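Local coordinates for protein polyguluronate lyase (Corynebacterium sp., PDB 1UAI) that probably cleaves the poly(alpha-L-guluronate) blocks of alginate as a lyase, using a jelly-roll beta-sandwich fold, at residues F103-E108 / S209-V214; D123-F128 / G167-Y172. One frame throughout, in Å; residues are numbered along the deposited sequence.

Contact 1 (F103-E108 / S209-V214); sequences FNHLPE and SNYGQV
His-105 lies over Tyr-211 where two antiparallel strands of the jelly roll, 95-105 and 211-223, come together around a classic beta bulge. Asn-104 and His-105 share a single opposite residue, Gln-213: Asn-104 N donates to Gln-213 O at 2.8 Å, and His-105 N does so more weakly. In return the Gln-213 N-H bonds to His-105 O.

The two rings form an offset stack with their planes 19° apart, and the closest approach is 3.3 Å from His-105 CG to Tyr-211 CE1, near the rim of the imidazole face. The CB of Tyr-211 points away from the other strand, but with CG set between the backbone N and the carbonyl carbon (chi1 63°) the side chain turns back toward His-105. His-105 ND1, besides lying over the phenol ring, donates to the backbone O of Tyr-211 at 2.9 Å; that oxygen is close to the imidazole plane, so the bond and the stack together fix how the ring is turned. Arg-57 adds a cation-pi contact to Tyr-211 and also binds Gln-213 OE1.

The other branch of the Gln-213 amide, NE2, reaches Asn-104 OD1 at 3.2 Å. The acceptor lies in the plane of the Gln-213 amide, yet NE2 sits well above the Asn-104 carbonyl plane, the two amides being turned 79° apart; Asn-104 OD1 is also bonded to Ser-215 OG.

Past the strand end the pairing passes to a side chain: Asn-210 OD1 accepts the N-H of Glu-108, 2.8 Å from Glu-108 N, and lies 3.2 Å from Pro-107 CA.

Contact 2 (D123-F128 / G167-Y172); sequences DDVTVF and GKIKVY
Val-125 to Phe-128 and Ile-169 to Tyr-172 run almost parallel, with strands 124-128 and 168-172 only 5° apart in direction but 9.7 Å between axes. That spacing is too wide for backbone pairing: the strands belong to different sheets of the beta-sandwich and meet face to face through their side chains. The nearest alpha carbons, Thr-126 CA and Ile-169 CA, are 8.7 Å apart. A classic bulge opposite Ile-118, on the neighbouring strand 112-119, kinks the chain at Val-125, and as a result two consecutive residues, Val-125 and Thr-126, both point at the opposing strand.

Ile-169 meets this pair with the end of its longer branch. Its CG1 is anti to the carbonyl carbon and CD1 continues extended (chi2 173°), bringing CD1 to 3.6 Å from Val-125 CG1, the two side chains crossing at a slant. The same methyl is 4.1 Å from Thr-126 CG2; here the side chains approach tip to tip.

Further on, Phe-128 and Val-171 slide past each other in opposite directions. Phe-128 CZ comes to 3.6 Å from Val-171 CG1 and to 3.5 Å from Tyr-172 O, the carbonyl lying at the ring edge and near its plane. Phe-99 and Phe-162 make edge-to-face contacts with the Phe-128 ring, and Ile-181 touches Thr-126.

Thr-126 is the polar member of the buried cluster, and its OG1 is bonded to Thr-138 O within its own sheet. What joins the two strands is therefore methyl and ring packing, without a shared hydrogen bond: hydrophobic burial and complementary shape hold the sheets together here, through contacts that are non-directional.

Contact 1 is pairing within the seven-stranded sheet, whereas contact 2 joins that sheet to the ten-stranded one across the sandwich interior. Strands 95-105, 211-223 and 168-173 are all members of the smaller sheet, so both contacts bear on it, with centres about 23 Å apart. Contact 1 is partly buried at a strand end and is held by backbone, amide and imidazole hydrogen bonds; contact 2 is buried and almost wholly apolar. Their neighbourhoods meet where Phe-103 CZ packs 4.2 Å from Phe-128 O, while Phe-103 and Leu-106 also touch Leu-130, farther along the strand that carries 123-128.

Contact 1 (F103-E108 / S209-V214)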
loop_
_atom_site.group_PDB
_atom_site.type_symbol
_atom_site.label_atom_id
_atom_site.label_comp_id
_atom_site.label_asym_id
_atom_site.label_seq_id
_atom_site.Cartn_x
_atom_site.Cartn_y
_atom_site.Cartn_z
ATOM N N PHE A 103 -5.975 8.086 4.091
ATOM C CA PHE A 103 -6.111 8.337 2.660
ATOM C C PHE A 103 -6.292 9.858 2.617
ATOM O O PHE A 103 -7.177 10.393 3.290
ATOM C CB PHE A 103 -7.352 7.634 2.102
ATOM C CG PHE A 103 -7.257 6.128 2.102
ATOM C CD1 PHE A 103 -6.648 5.450 1.048
ATOM C CD2 PHE A 103 -7.789 5.386 3.153
ATOM C CE1 PHE A 103 -6.574 4.055 1.041
ATOM C CE2 PHE A 103 -7.718 3.995 3.156
ATOM C CZ PHE A 103 -7.111 3.329 2.097
ATOM N N ASN A 104 -5.464 10.546 1.836
ATOM C CA ASN A 104 -5.513 12.009 1.767
ATOM C C ASN A 104 -6.146 12.605 0.522
ATOM O O ASN A 104 -6.675 13.715 0.564
ATOM C CB ASN A 104 -4.102 12.609 1.825
ATOM C CG ASN A 104 -3.260 12.068 2.955
ATOM O OD1 ASN A 104 -2.145 11.592 2.723
ATOM N ND2 ASN A 104 -3.763 12.157 4.181
ATOM N N HIS A 105 -6.080 11.882 -0.586
ATOM C CA HIS A 105 -6.560 12.427 -1.845
ATOM C C HIS A 105 -6.982 11.293 -2.759
ATOM O O HIS A 105 -6.391 10.213 -2.732
ATOM C CB HIS A 105 -5.403 13.219 -2.467
ATOM C CG HIS A 105 -5.823 14.340 -3.366
ATOM N ND1 HIS A 105 -6.100 14.160 -4.703
ATOM C CD2 HIS A 105 -5.960 15.665 -3.128
ATOM C CE1 HIS A 105 -6.386 15.327 -5.251
ATOM N NE2 HIS A 105 -6.307 16.257 -4.317
ATOM N N LEU A 106 -7.997 11.548 -3.575
ATOM C CA LEU A 106 -8.508 10.546 -4.497
ATOM C C LEU A 106 -8.544 11.076 -5.918
ATOM O O LEU A 106 -8.728 12.273 -6.140
ATOM C CB LEU A 106 -9.923 10.133 -4.089
ATOM C CG LEU A 106 -10.056 9.406 -2.751
ATOM C CD1 LEU A 106 -11.519 9.297 -2.362
ATOM C CD2 LEU A 106 -9.418 8.028 -2.858
ATOM N N PRO A 107 -8.359 10.190 -6.903
ATOM C CA PRO A 107 -8.394 10.639 -8.295
ATOM C C PRO A 107 -9.815 11.031 -8.690
ATOM O O PRO A 107 -10.788 10.632 -8.043
ATOM C CB PRO A 107 -7.881 9.422 -9.064
ATOM C CG PRO A 107 -8.299 8.268 -8.200
ATOM C CD PRO A 107 -8.011 8.762 -6.808
ATOM N N GLU A 108 -9.924 11.825 -9.748
ATOM C CA GLU A 108 -11.215 12.270 -10.252
ATOM C C GLU A 108 -11.936 11.131 -10.967
ATOM O O GLU A 108 -11.310 10.164 -11.399
ATOM C CB GLU A 108 -11.019 13.421 -11.245
ATOM C CG GLU A 108 -10.430 14.690 -10.656
ATOM C CD GLU A 108 -11.382 15.380 -9.701
ATOM O OE1 GLU A 108 -12.560 15.567 -10.075
ATOM O OE2 GLU A 108 -10.957 15.742 -8.585
ATOM N N SER A 209 -1.753 16.217 -11.420
ATOM C CA SER A 209 -2.507 16.886 -10.359
ATOM C C SER A 209 -3.783 16.110 -10.013
ATOM O O SER A 209 -4.537 16.501 -9.121
ATOM C CB SER A 209 -2.872 18.311 -10.783
ATOM O OG SER A 209 -3.743 18.303 -11.898
ATOM N N ASN A 210 -4.010 15.019 -10.738
ATOM C CA ASN A 210 -5.165 14.136 -10.542
ATOM C C ASN A 210 -4.535 12.891 -9.925
ATOM O O ASN A 210 -3.957 12.068 -10.635
ATOM C CB ASN A 210 -5.788 13.823 -11.905
ATOM C CG ASN A 210 -7.001 12.930 -11.807
ATOM O OD1 ASN A 210 -7.381 12.487 -10.722
ATOM N ND2 ASN A 210 -7.619 12.652 -12.948
ATOM N N TYR A 211 -4.663 12.743 -8.609
ATOM C CA TYR A 211 -3.977 11.649 -7.939
ATOM C C TYR A 211 -4.583 11.080 -6.672
ATOM O O TYR A 211 -5.506 11.638 -6.076
ATOM C CB TYR A 211 -2.564 12.130 -7.595
ATOM C CG TYR A 211 -2.556 13.309 -6.627
ATOM C CD1 TYR A 211 -2.641 13.113 -5.245
ATOM C CD2 TYR A 211 -2.487 14.622 -7.098
ATOM C CE1 TYR A 211 -2.653 14.194 -4.358
ATOM C CE2 TYR A 211 -2.502 15.710 -6.220
ATOM C CZ TYR A 211 -2.583 15.489 -4.854
ATOM O OH TYR A 211 -2.586 16.563 -3.991
ATOM N N GLY A 212 -4.014 9.947 -6.275
ATOM C CA GLY A 212 -4.385 9.296 -5.042
ATOM C C GLY A 212 -3.179 9.490 -4.134
ATOM O O GLY A 212 -2.034 9.484 -4.601
ATOM N N GLN A 213 -3.424 9.690 -2.845
ATOM C CA GLN A 213 -2.339 9.873 -1.891
ATOM C C GLN A 213 -2.695 9.251 -0.555
ATOM O O GLN A 213 -3.836 9.344 -0.097
ATOM C CB GLN A 213 -2.033 11.359 -1.686
ATOM C CG GLN A 213 -0.969 11.621 -0.621
ATOM C CD GLN A 213 -0.600 13.087 -0.518
ATOM O OE1 GLN A 213 -0.128 13.686 -1.483
ATOM N NE2 GLN A 213 -0.813 13.671 0.654
ATOM N N VAL A 214 -1.701 8.613 0.052
ATOM C CA VAL A 214 -1.840 7.966 1.347
ATOM C C VAL A 214 -0.658 8.387 2.219
ATOM O O VAL A 214 0.460 8.537 1.726
ATOM C CB VAL A 214 -1.806 6.421 1.210
ATOM C CG1 VAL A 214 -1.743 5.768 2.581
ATOM C CG2 VAL A 214 -3.025 5.936 0.448
#

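Contact 2 (D123-F128 / G167-Y172)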
loop_
_atom_site.group_PDB
_atom_site.type_symbol
_atom_site.label_atom_id
_atom_site.label_comp_id
_atom_site.label_asym_id
_atom_site.label_seq_id
_atom_site.Cartn_x
_atom_site.Cartn_y
_atom_site.Cartn_z
ATOM N N ASP A 123 -1.618 -12.767 -7.554
ATOM C CA ASP A 123 -2.306 -11.480 -7.570
ATOM C C ASP A 123 -2.610 -11.013 -6.149
ATOM O O ASP A 123 -2.143 -11.610 -5.178
ATOM C CB ASP A 123 -3.600 -11.611 -8.383
ATOM C CG ASP A 123 -4.213 -10.269 -8.735
ATOM O OD1 ASP A 123 -3.465 -9.352 -9.137
ATOM O OD2 ASP A 123 -5.448 -10.138 -8.624
ATOM N N ASP A 124 -3.374 -9.932 -6.024
ATOM C CA ASP A 124 -3.724 -9.427 -4.704
ATOM C C ASP A 124 -4.670 -10.416 -4.030
ATOM O O ASP A 124 -5.543 -10.997 -4.678
ATOM C CB ASP A 124 -4.362 -8.034 -4.804
ATOM C CG ASP A 124 -5.606 -8.012 -5.669
ATOM O OD1 ASP A 124 -5.570 -8.564 -6.786
ATOM O OD2 ASP A 124 -6.618 -7.423 -5.236
ATOM N N VAL A 125 -4.480 -10.613 -2.731
ATOM C CA VAL A 125 -5.293 -11.548 -1.961
ATOM C C VAL A 125 -6.409 -10.809 -1.225
ATOM O O VAL A 125 -7.574 -11.195 -1.295
ATOM C CB VAL A 125 -4.406 -12.319 -0.958
ATOM C CG1 VAL A 125 -5.243 -13.301 -0.155
ATOM C CG2 VAL A 125 -3.304 -13.052 -1.713
ATOM N N THR A 126 -6.037 -9.752 -0.516
ATOM C CA THR A 126 -6.988 -8.922 0.214
ATOM C C THR A 126 -6.299 -7.587 0.449
ATOM O O THR A 126 -5.113 -7.545 0.783
ATOM C CB THR A 126 -7.403 -9.564 1.564
ATOM O OG1 THR A 126 -8.217 -8.643 2.298
ATOM C CG2 THR A 126 -6.187 -9.943 2.392
ATOM N N VAL A 127 -7.034 -6.498 0.247
ATOM C CA VAL A 127 -6.467 -5.166 0.410
ATOM C C VAL A 127 -7.457 -4.203 1.060
ATOM O O VAL A 127 -8.658 -4.480 1.131
ATOM C CB VAL A 127 -6.052 -4.560 -0.974
ATOM C CG1 VAL A 127 -5.414 -5.622 -1.852
ATOM C CG2 VAL A 127 -7.263 -3.959 -1.676
ATOM N N PHE A 128 -6.929 -3.083 1.551
ATOM C CA PHE A 128 -7.740 -2.013 2.129
ATOM C C PHE A 128 -7.948 -1.086 0.935
ATOM O O PHE A 128 -6.993 -0.492 0.419
ATOM C CB PHE A 128 -6.982 -1.288 3.243
ATOM C CG PHE A 128 -7.038 -1.985 4.578
ATOM C CD1 PHE A 128 -7.785 -1.449 5.625
ATOM C CD2 PHE A 128 -6.335 -3.167 4.796
ATOM C CE1 PHE A 128 -7.831 -2.078 6.869
ATOM C CE2 PHE A 128 -6.374 -3.805 6.037
ATOM C CZ PHE A 128 -7.123 -3.257 7.073
ATOM N N GLY A 167 -4.107 -20.996 7.671
ATOM C CA GLY A 167 -4.891 -20.926 6.450
ATOM C C GLY A 167 -6.013 -19.909 6.492
ATOM O O GLY A 167 -6.972 -20.001 5.724
ATOM N N LYS A 168 -5.896 -18.934 7.387
ATOM C CA LYS A 168 -6.913 -17.899 7.525
ATOM C C LYS A 168 -6.278 -16.522 7.651
ATOM O O LYS A 168 -5.221 -16.370 8.261
ATOM C CB LYS A 168 -7.768 -18.153 8.771
ATOM C CG LYS A 168 -8.496 -19.487 8.792
ATOM C CD LYS A 168 -9.611 -19.530 7.765
ATOM C CE LYS A 168 -10.408 -20.818 7.881
ATOM N NZ LYS A 168 -11.542 -20.871 6.920
ATOM N N ILE A 169 -6.935 -15.523 7.073
ATOM C CA ILE A 169 -6.467 -14.147 7.155
ATOM C C ILE A 169 -7.503 -13.362 7.957
ATOM O O ILE A 169 -8.664 -13.277 7.560
ATOM C CB ILE A 169 -6.349 -13.488 5.762
ATOM C CG1 ILE A 169 -5.374 -14.272 4.878
ATOM C CG2 ILE A 169 -5.890 -12.040 5.919
ATOM C CD1 ILE A 169 -5.332 -13.784 3.437
ATOM N N LYS A 170 -7.086 -12.815 9.092
ATOM C CA LYS A 170 -7.964 -12.006 9.931
ATOM C C LYS A 170 -7.595 -10.556 9.638
ATOM O O LYS A 170 -6.424 -10.188 9.731
ATOM C CB LYS A 170 -7.718 -12.308 11.409
ATOM C CG LYS A 170 -8.018 -13.735 11.829
ATOM C CD LYS A 170 -9.509 -13.997 11.877
ATOM C CE LYS A 170 -9.809 -15.348 12.504
ATOM N NZ LYS A 170 -11.272 -15.539 12.703
ATOM N N VAL A 171 -8.584 -9.741 9.282
ATOM C CA VAL A 171 -8.336 -8.340 8.958
ATOM C C VAL A 171 -9.057 -7.436 9.952
ATOM O O VAL A 171 -10.267 -7.558 10.148
ATOM C CB VAL A 171 -8.807 -8.013 7.525
ATOM C CG1 VAL A 171 -8.288 -6.648 7.109
ATOM C CG2 VAL A 171 -8.325 -9.088 6.561
ATOM N N TYR A 172 -8.303 -6.528 10.566
ATOM C CA TYR A 172 -8.827 -5.616 11.579
ATOM C C TYR A 172 -8.758 -4.149 11.175
ATOM O O TYR A 172 -7.866 -3.736 10.433
ATOM C CB TYR A 172 -8.032 -5.777 12.880
ATOM C CG TYR A 172 -8.009 -7.179 13.433
ATOM C CD1 TYR A 172 -8.872 -7.557 14.458
ATOM C CD2 TYR A 172 -7.126 -8.132 12.928
ATOM C CE1 TYR A 172 -8.859 -8.851 14.969
ATOM C CE2 TYR A 172 -7.103 -9.428 13.430
ATOM C CZ TYR A 172 -7.972 -9.781 14.450
ATOM O OH TYR A 172 -7.967 -11.064 14.943
#